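Local coordinates for GDSL-like protein (Collinsella aerofaciens ATCC 25986, PDB 7BXD) that probably hydrolyses acyl ester bonds, as a GDSL-like acyl-hydrolase of the SGNH hydrolase superfamily, at residues K146-K158 against Q176-D188. Sequence-based numbering, arbitrary orientation.
Sequences KLVFMTPCKTSGK and QAAYVRAMLEVCD
F149 and two sulfur atoms of the helix 176-188 illustrate how a strand and the helix that follows it are sealed together in the flavodoxin-like, three-layer alpha/beta/alpha fold of SGNH hydrolases. The SD of M183 lies at the edge of the ring, 3.9 Å from F149 CD2, a Met-aromatic contact; the SG of C187 approaches obliquely, 4.2 Å from the centroid of the F149 ring. M183 runs straight out from the helix and then bends at its last torsion (chi3 -73°), which sets CE at the ring edge too, in the plane of the ring, and against P152 CD at 4.1 Å. Further along, T151 CG2 rests against V180 CG1 and L184 CD2, while the P152 and V180 side chains slide past each other in opposite directions, CG to CG2 4.0 Å.

At Q176 the contact turns polar. The extended Q176 side chain, CG anti to its own N (chi1 -171°), sends NE2 to C153 O at 3.0 Å; the N-H points nearly straight at the oxygen (164°) but arrives from above the carbonyl plane. S166 OG bonds Q176 OE1, fixing the amide's rotation from its other end, and also pairs with T155 N; D196 and Y198 hold T151 OG1. The chemistry thus divides: sulfur and hydrocarbon join the end of strand 146-150, and T151 and P152 just after it, to the nearly antiparallel helix, whereas a buried amide, engaged at both ends, ties down the loop leaving the strand.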
ATOM      1  N   LYS A 146     -13.429   0.252  10.020  1.00 15.45           N
ATOM      2  CA  LYS A 146     -12.111   0.652  10.499  1.00 15.51           C
ATOM      3  C   LYS A 146     -11.222   0.864   9.279  1.00 15.46           C
ATOM      4  O   LYS A 146     -11.381   0.186   8.257  1.00 17.83           O
ATOM      5  CB  LYS A 146     -11.522  -0.443  11.401  1.00 18.99           C
ATOM      6  CG  LYS A 146     -12.006  -0.388  12.875  1.00 25.67           C
ATOM      7  CD  LYS A 146     -13.415  -0.266  13.166  1.00 29.75           C
ATOM      8  CE  LYS A 146     -13.624  -0.879  14.546  1.00 32.49           C
ATOM      9  NZ  LYS A 146     -14.938  -1.548  14.573  1.00 34.42           N
ATOM     10  N   LEU A 147     -10.313   1.808   9.373  1.00 14.44           N
ATOM     11  CA  LEU A 147      -9.395   2.151   8.285  1.00 13.52           C
ATOM     12  C   LEU A 147      -7.979   2.143   8.825  1.00 13.25           C
ATOM     13  O   LEU A 147      -7.677   2.802   9.836  1.00 14.00           O
ATOM     14  CB  LEU A 147      -9.747   3.549   7.767  1.00 14.19           C
ATOM     15  CG  LEU A 147      -8.807   4.175   6.735  1.00 14.24           C
ATOM     16  CD1 LEU A 147      -8.671   3.289   5.489  1.00 15.17           C
ATOM     17  CD2 LEU A 147      -9.316   5.587   6.361  1.00 15.53           C
ATOM     18  N   VAL A 148      -7.100   1.412   8.138  1.00 13.34           N
ATOM     19  CA  VAL A 148      -5.695   1.300   8.522  1.00 13.60           C
ATOM     20  C   VAL A 148      -4.883   1.563   7.261  1.00 12.86           C
ATOM     21  O   VAL A 148      -5.140   0.945   6.214  1.00 13.89           O
ATOM     22  CB  VAL A 148      -5.377  -0.111   9.076  1.00 14.54           C
ATOM     23  CG1 VAL A 148      -3.914  -0.239   9.439  1.00 15.32           C
ATOM     24  CG2 VAL A 148      -6.252  -0.472  10.280  1.00 15.98           C
ATOM     25  N   PHE A 149      -3.889   2.441   7.357  1.00 12.24           N
ATOM     26  CA  PHE A 149      -2.961   2.648   6.248  1.00 12.43           C
ATOM     27  C   PHE A 149      -1.686   1.860   6.531  1.00 11.94           C
ATOM     28  O   PHE A 149      -1.259   1.725   7.681  1.00 13.47           O
ATOM     29  CB  PHE A 149      -2.594   4.131   6.058  1.00 13.52           C
ATOM     30  CG  PHE A 149      -3.463   4.845   5.061  1.00 13.32           C
ATOM     31  CD1 PHE A 149      -4.837   4.988   5.285  1.00 13.53           C
ATOM     32  CD2 PHE A 149      -2.918   5.343   3.876  1.00 14.30           C
ATOM     33  CE1 PHE A 149      -5.625   5.645   4.338  1.00 14.03           C
ATOM     34  CE2 PHE A 149      -3.724   6.018   2.951  1.00 15.15           C
ATOM     35  CZ  PHE A 149      -5.076   6.165   3.178  1.00 14.76           C
ATOM     36  N   MET A 150      -1.058   1.365   5.464  1.00 12.49           N
ATOM     37  CA  MET A 150       0.262   0.747   5.552  1.00 12.81           C
ATOM     38  C   MET A 150       1.210   1.530   4.670  1.00 12.74           C
ATOM     39  O   MET A 150       0.934   1.755   3.491  1.00 13.43           O
ATOM     40  CB  MET A 150       0.219  -0.741   5.121  1.00 13.69           C
ATOM     41  CG  MET A 150      -0.898  -1.491   5.832  1.00 13.22           C
ATOM     42  SD  MET A 150      -0.680  -3.280   5.944  1.00 13.94           S
ATOM     43  CE  MET A 150      -0.663  -3.704   4.195  1.00 15.22           C
ATOM     44  N   THR A 151       2.315   1.984   5.240  1.00 12.71           N
ATOM     45  CA  THR A 151       3.270   2.765   4.457  1.00 12.66           C
ATOM     46  C   THR A 151       3.915   1.884   3.384  1.00 12.80           C
ATOM     47  O   THR A 151       4.067   0.671   3.575  1.00 13.50           O
ATOM     48  CB  THR A 151       4.323   3.373   5.373  1.00 13.29           C
ATOM     49  OG1 THR A 151       4.909   2.297   6.122  1.00 12.94           O
ATOM     50  CG2 THR A 151       3.742   4.423   6.320  1.00 14.18           C
ATOM     51  N   PRO A 152       4.291   2.477   2.248  1.00 12.84           N
ATOM     52  CA  PRO A 152       4.823   1.675   1.134  1.00 13.53           C
ATOM     53  C   PRO A 152       6.165   1.071   1.476  1.00 12.76           C
ATOM     54  O   PRO A 152       7.045   1.736   2.050  1.00 13.94           O
ATOM     55  CB  PRO A 152       4.964   2.706  -0.006  1.00 14.22           C
ATOM     56  CG  PRO A 152       5.049   4.062   0.701  1.00 14.22           C
ATOM     57  CD  PRO A 152       4.116   3.896   1.888  1.00 13.95           C
ATOM     58  N   CYS A 153       6.342  -0.217   1.102  1.00 13.25           N
ATOM     59  CA  CYS A 153       7.604  -0.883   1.402  1.00 12.93           C
ATOM     60  C   CYS A 153       8.766  -0.247   0.640  1.00 12.45           C
ATOM     61  O   CYS A 153       8.604   0.358  -0.429  1.00 13.21           O
ATOM     62  CB  CYS A 153       7.521  -2.371   1.044  1.00 13.86           C
ATOM     63  SG  CYS A 153       6.459  -3.253   2.235  1.00 14.25           S
ATOM     64  N   LYS A 154       9.972  -0.456   1.166  1.00 12.90           N
ATOM     65  CA  LYS A 154      11.179  -0.036   0.464  1.00 12.94           C
ATOM     66  C   LYS A 154      11.408  -0.864  -0.805  1.00 12.95           C
ATOM     67  O   LYS A 154      10.896  -1.982  -0.976  1.00 13.48           O
ATOM     68  CB  LYS A 154      12.383  -0.135   1.393  1.00 13.74           C
ATOM     69  CG  LYS A 154      12.330   0.942   2.481  1.00 13.95           C
ATOM     70  CD  LYS A 154      13.645   1.078   3.231  1.00 14.53           C
ATOM     71  CE  LYS A 154      13.699   2.261   4.217  1.00 14.34           C
ATOM     72  NZ  LYS A 154      12.833   2.011   5.415  1.00 14.33           N
ATOM     73  N   THR A 155      12.223  -0.287  -1.684  1.00 13.16           N
ATOM     74  CA  THR A 155      12.659  -0.919  -2.918  1.00 13.60           C
ATOM     75  C   THR A 155      14.122  -0.579  -3.133  1.00 14.19           C
ATOM     76  O   THR A 155      14.582   0.528  -2.821  1.00 14.58           O
ATOM     77  CB  THR A 155      11.828  -0.459  -4.124  1.00 13.99           C
ATOM     78  OG1 THR A 155      12.352  -1.049  -5.325  1.00 15.56           O
ATOM     79  CG2 THR A 155      11.759   1.044  -4.330  1.00 15.09           C
ATOM     80  N   SER A 156      14.848  -1.527  -3.707  1.00 15.25           N
ATOM     81  CA  SER A 156      16.213  -1.262  -4.141  1.00 17.05           C
ATOM     82  C   SER A 156      16.282  -0.709  -5.553  1.00 17.71           C
ATOM     83  O   SER A 156      17.386  -0.520  -6.066  1.00 20.39           O
ATOM     84  CB  SER A 156      17.090  -2.508  -3.996  1.00 18.38           C
ATOM     85  OG  SER A 156      16.506  -3.616  -4.659  1.00 18.52           O
ATOM     86  N   GLY A 157      15.139  -0.446  -6.177  1.00 17.78           N
ATOM     87  CA  GLY A 157      15.068   0.168  -7.484  1.00 19.31           C
ATOM     88  C   GLY A 157      14.902  -0.851  -8.604  1.00 20.57           C
ATOM     89  O   GLY A 157      15.208  -2.043  -8.474  1.00 21.86           O
ATOM     90  N   LYS A 158      14.433  -0.358  -9.741  1.00 21.32           N
ATOM     91  CA  LYS A 158      14.330  -1.197 -10.931  1.00 23.14           C
ATOM     92  C   LYS A 158      14.572  -0.233 -12.094  1.00 25.46           C
ATOM     93  O   LYS A 158      13.661   0.287 -12.729  1.00 26.22           O
ATOM     94  CB  LYS A 158      12.980  -1.910 -10.995  1.00 24.26           C
ATOM     95  CG  LYS A 158      12.941  -3.046 -11.970  1.00 24.22           C
ATOM     96  CD  LYS A 158      11.673  -3.863 -11.771  1.00 24.79           C
ATOM     97  CE  LYS A 158      11.649  -5.003 -12.715  1.00 25.88           C
ATOM     98  NZ  LYS A 158      10.389  -5.718 -12.563  1.00 24.81           N
ATOM     99  N   GLN A 176      11.792   8.546  -1.157  1.00 14.97           N
ATOM    100  CA  GLN A 176      10.546   7.914  -0.749  1.00 14.23           C
ATOM    101  C   GLN A 176      10.126   8.346   0.646  1.00 13.65           C
ATOM    102  O   GLN A 176       8.926   8.384   0.949  1.00 14.11           O
ATOM    103  CB  GLN A 176      10.715   6.409  -0.836  1.00 14.43           C
ATOM    104  CG  GLN A 176       9.417   5.644  -0.634  1.00 14.54           C
ATOM    105  CD  GLN A 176       9.553   4.151  -0.927  1.00 15.00           C
ATOM    106  OE1 GLN A 176      10.407   3.761  -1.718  1.00 17.54           O
ATOM    107  NE2 GLN A 176       8.701   3.322  -0.339  1.00 15.62           N
ATOM    108  N   ALA A 177      11.093   8.646   1.513  1.00 13.91           N
ATOM    109  CA  ALA A 177      10.782   9.071   2.873  1.00 14.47           C
ATOM    110  C   ALA A 177       9.900  10.304   2.909  1.00 13.81           C
ATOM    111  O   ALA A 177       9.097  10.443   3.841  1.00 14.31           O
ATOM    112  CB  ALA A 177      12.066   9.322   3.664  1.00 15.70           C
ATOM    113  N   ALA A 178      10.021  11.223   1.927  1.00 14.03           N
ATOM    114  CA  ALA A 178       9.158  12.405   1.921  1.00 14.53           C
ATOM    115  C   ALA A 178       7.699  11.993   1.742  1.00 13.44           C
ATOM    116  O   ALA A 178       6.789  12.616   2.317  1.00 14.35           O
ATOM    117  CB  ALA A 178       9.586  13.365   0.803  1.00 16.33           C
ATOM    118  N   TYR A 179       7.446  11.004   0.866  1.00 13.39           N
ATOM    119  CA  TYR A 179       6.091  10.512   0.653  1.00 13.31           C
ATOM    120  C   TYR A 179       5.585   9.786   1.904  1.00 13.09           C
ATOM    121  O   TYR A 179       4.417   9.949   2.297  1.00 13.59           O
ATOM    122  CB  TYR A 179       6.034   9.604  -0.592  1.00 14.40           C
ATOM    123  CG  TYR A 179       6.275  10.363  -1.878  1.00 13.81           C
ATOM    124  CD1 TYR A 179       7.581  10.714  -2.270  1.00 14.29           C
ATOM    125  CD2 TYR A 179       5.209  10.768  -2.667  1.00 13.93           C
ATOM    126  CE1 TYR A 179       7.796  11.449  -3.428  1.00 14.46           C
ATOM    127  CE2 TYR A 179       5.414  11.522  -3.840  1.00 14.57           C
ATOM    128  CZ  TYR A 179       6.719  11.862  -4.206  1.00 13.93           C
ATOM    129  OH  TYR A 179       6.977  12.575  -5.351  1.00 15.36           O
ATOM    130  N   VAL A 180       6.433   8.970   2.531  1.00 12.97           N
ATOM    131  CA  VAL A 180       6.033   8.299   3.766  1.00 12.65           C
ATOM    132  C   VAL A 180       5.651   9.321   4.831  1.00 13.06           C
ATOM    133  O   VAL A 180       4.622   9.187   5.502  1.00 13.32           O
ATOM    134  CB  VAL A 180       7.133   7.330   4.248  1.00 13.38           C
ATOM    135  CG1 VAL A 180       6.759   6.727   5.571  1.00 14.42           C
ATOM    136  CG2 VAL A 180       7.362   6.202   3.190  1.00 14.32           C
ATOM    137  N   ARG A 181       6.474  10.358   5.008  1.00 13.23           N
ATOM    138  CA  ARG A 181       6.175  11.379   6.015  1.00 13.72           C
ATOM    139  C   ARG A 181       4.859  12.047   5.706  1.00 13.33           C
ATOM    140  O   ARG A 181       4.061  12.318   6.615  1.00 14.07           O
ATOM    141  CB  ARG A 181       7.311  12.402   6.043  1.00 16.55           C
ATOM    142  CG  ARG A 181       8.510  11.962   6.850  1.00 22.89           C
ATOM    143  CD  ARG A 181       9.450  13.155   7.184  1.00 28.51           C
ATOM    144  NE  ARG A 181       9.821  13.946   6.006  1.00 32.40           N
ATOM    145  CZ  ARG A 181      10.825  13.669   5.180  1.00 34.88           C
ATOM    146  NH1 ARG A 181      11.604  12.618   5.395  1.00 35.72           N
ATOM    147  NH2 ARG A 181      11.049  14.458   4.133  1.00 35.97           N
ATOM    148  N   ALA A 182       4.615  12.359   4.432  1.00 13.00           N
ATOM    149  CA  ALA A 182       3.344  13.005   4.070  1.00 13.59           C
ATOM    150  C   ALA A 182       2.166  12.105   4.460  1.00 13.06           C
ATOM    151  O   ALA A 182       1.160  12.568   5.023  1.00 13.91           O
ATOM    152  CB  ALA A 182       3.326  13.295   2.575  1.00 14.88           C
ATOM    153  N   MET A 183       2.258  10.809   4.141  1.00 13.01           N
ATOM    154  CA  MET A 183       1.199   9.874   4.505  1.00 12.91           C
ATOM    155  C   MET A 183       0.980   9.868   6.003  1.00 12.85           C
ATOM    156  O   MET A 183      -0.163   9.913   6.471  1.00 13.59           O
ATOM    157  CB  MET A 183       1.573   8.470   4.026  1.00 13.50           C
ATOM    158  CG  MET A 183       0.526   7.411   4.406  1.00 13.69           C
ATOM    159  SD  MET A 183       0.914   5.765   3.769  1.00 14.12           S
ATOM    160  CE  MET A 183       0.553   5.983   2.049  1.00 16.12           C
ATOM    161  N   LEU A 184       2.071   9.806   6.776  1.00 13.23           N
ATOM    162  CA  LEU A 184       1.931   9.796   8.230  1.00 12.95           C
ATOM    163  C   LEU A 184       1.271  11.073   8.746  1.00 12.77           C
ATOM    164  O   LEU A 184       0.484  11.034   9.712  1.00 13.30           O
ATOM    165  CB  LEU A 184       3.291   9.579   8.909  1.00 13.94           C
ATOM    166  CG  LEU A 184       3.918   8.207   8.634  1.00 15.87           C
ATOM    167  CD1 LEU A 184       5.297   8.127   9.231  1.00 17.34           C
ATOM    168  CD2 LEU A 184       3.074   7.082   9.153  1.00 17.95           C
ATOM    169  N   GLU A 185       1.597  12.227   8.158  1.00 12.86           N
ATOM    170  CA  GLU A 185       1.014  13.489   8.626  1.00 13.03           C
ATOM    171  C   GLU A 185      -0.484  13.554   8.325  1.00 12.69           C
ATOM    172  O   GLU A 185      -1.263  14.042   9.159  1.00 13.35           O
ATOM    173  CB  GLU A 185       1.753  14.658   7.998  1.00 14.16           C
ATOM    174  CG  GLU A 185       3.169  14.807   8.566  1.00 15.94           C
ATOM    175  CD  GLU A 185       3.981  15.867   7.869  1.00 19.86           C
ATOM    176  OE1 GLU A 185       3.464  16.546   6.958  1.00 20.44           O
ATOM    177  OE2 GLU A 185       5.163  16.044   8.248  1.00 23.55           O
ATOM    178  N   VAL A 186      -0.914  13.090   7.135  1.00 12.58           N
ATOM    179  CA  VAL A 186      -2.344  13.120   6.843  1.00 12.67           C
ATOM    180  C   VAL A 186      -3.061  12.106   7.728  1.00 12.52           C
ATOM    181  O   VAL A 186      -4.163  12.363   8.250  1.00 13.08           O
ATOM    182  CB  VAL A 186      -2.629  12.890   5.348  1.00 13.50           C
ATOM    183  CG1 VAL A 186      -4.132  12.993   5.082  1.00 14.06           C
ATOM    184  CG2 VAL A 186      -1.877  13.891   4.508  1.00 14.25           C
ATOM    185  N   CYS A 187      -2.480  10.909   7.888  1.00 12.95           N
ATOM    186  CA  CYS A 187      -3.084   9.946   8.795  1.00 13.00           C
ATOM    187  C   CYS A 187      -3.229  10.529  10.199  1.00 12.68           C
ATOM    188  O   CYS A 187      -4.267  10.346  10.859  1.00 13.05           O
ATOM    189  CB  CYS A 187      -2.263   8.647   8.804  1.00 13.59           C
ATOM    190  SG  CYS A 187      -2.552   7.641   7.315  1.00 13.84           S
ATOM    191  N   ASP A 188      -2.199  11.229  10.682  1.00 12.90           N
ATOM    192  CA  ASP A 188      -2.302  11.851  12.001  1.00 13.11           C
ATOM    193  C   ASP A 188      -3.481  12.824  12.070  1.00 13.26           C
ATOM    194  O   ASP A 188      -4.224  12.833  13.060  1.00 13.35           O
ATOM    195  CB  ASP A 188      -1.008  12.580  12.365  1.00 14.11           C
ATOM    196  CG  ASP A 188      -1.221  13.449  13.608  1.00 15.16           C
ATOM    197  OD1 ASP A 188      -1.252  12.923  14.730  1.00 16.05           O
ATOM    198  OD2 ASP A 188      -1.462  14.677  13.439  1.00 16.79           O
TER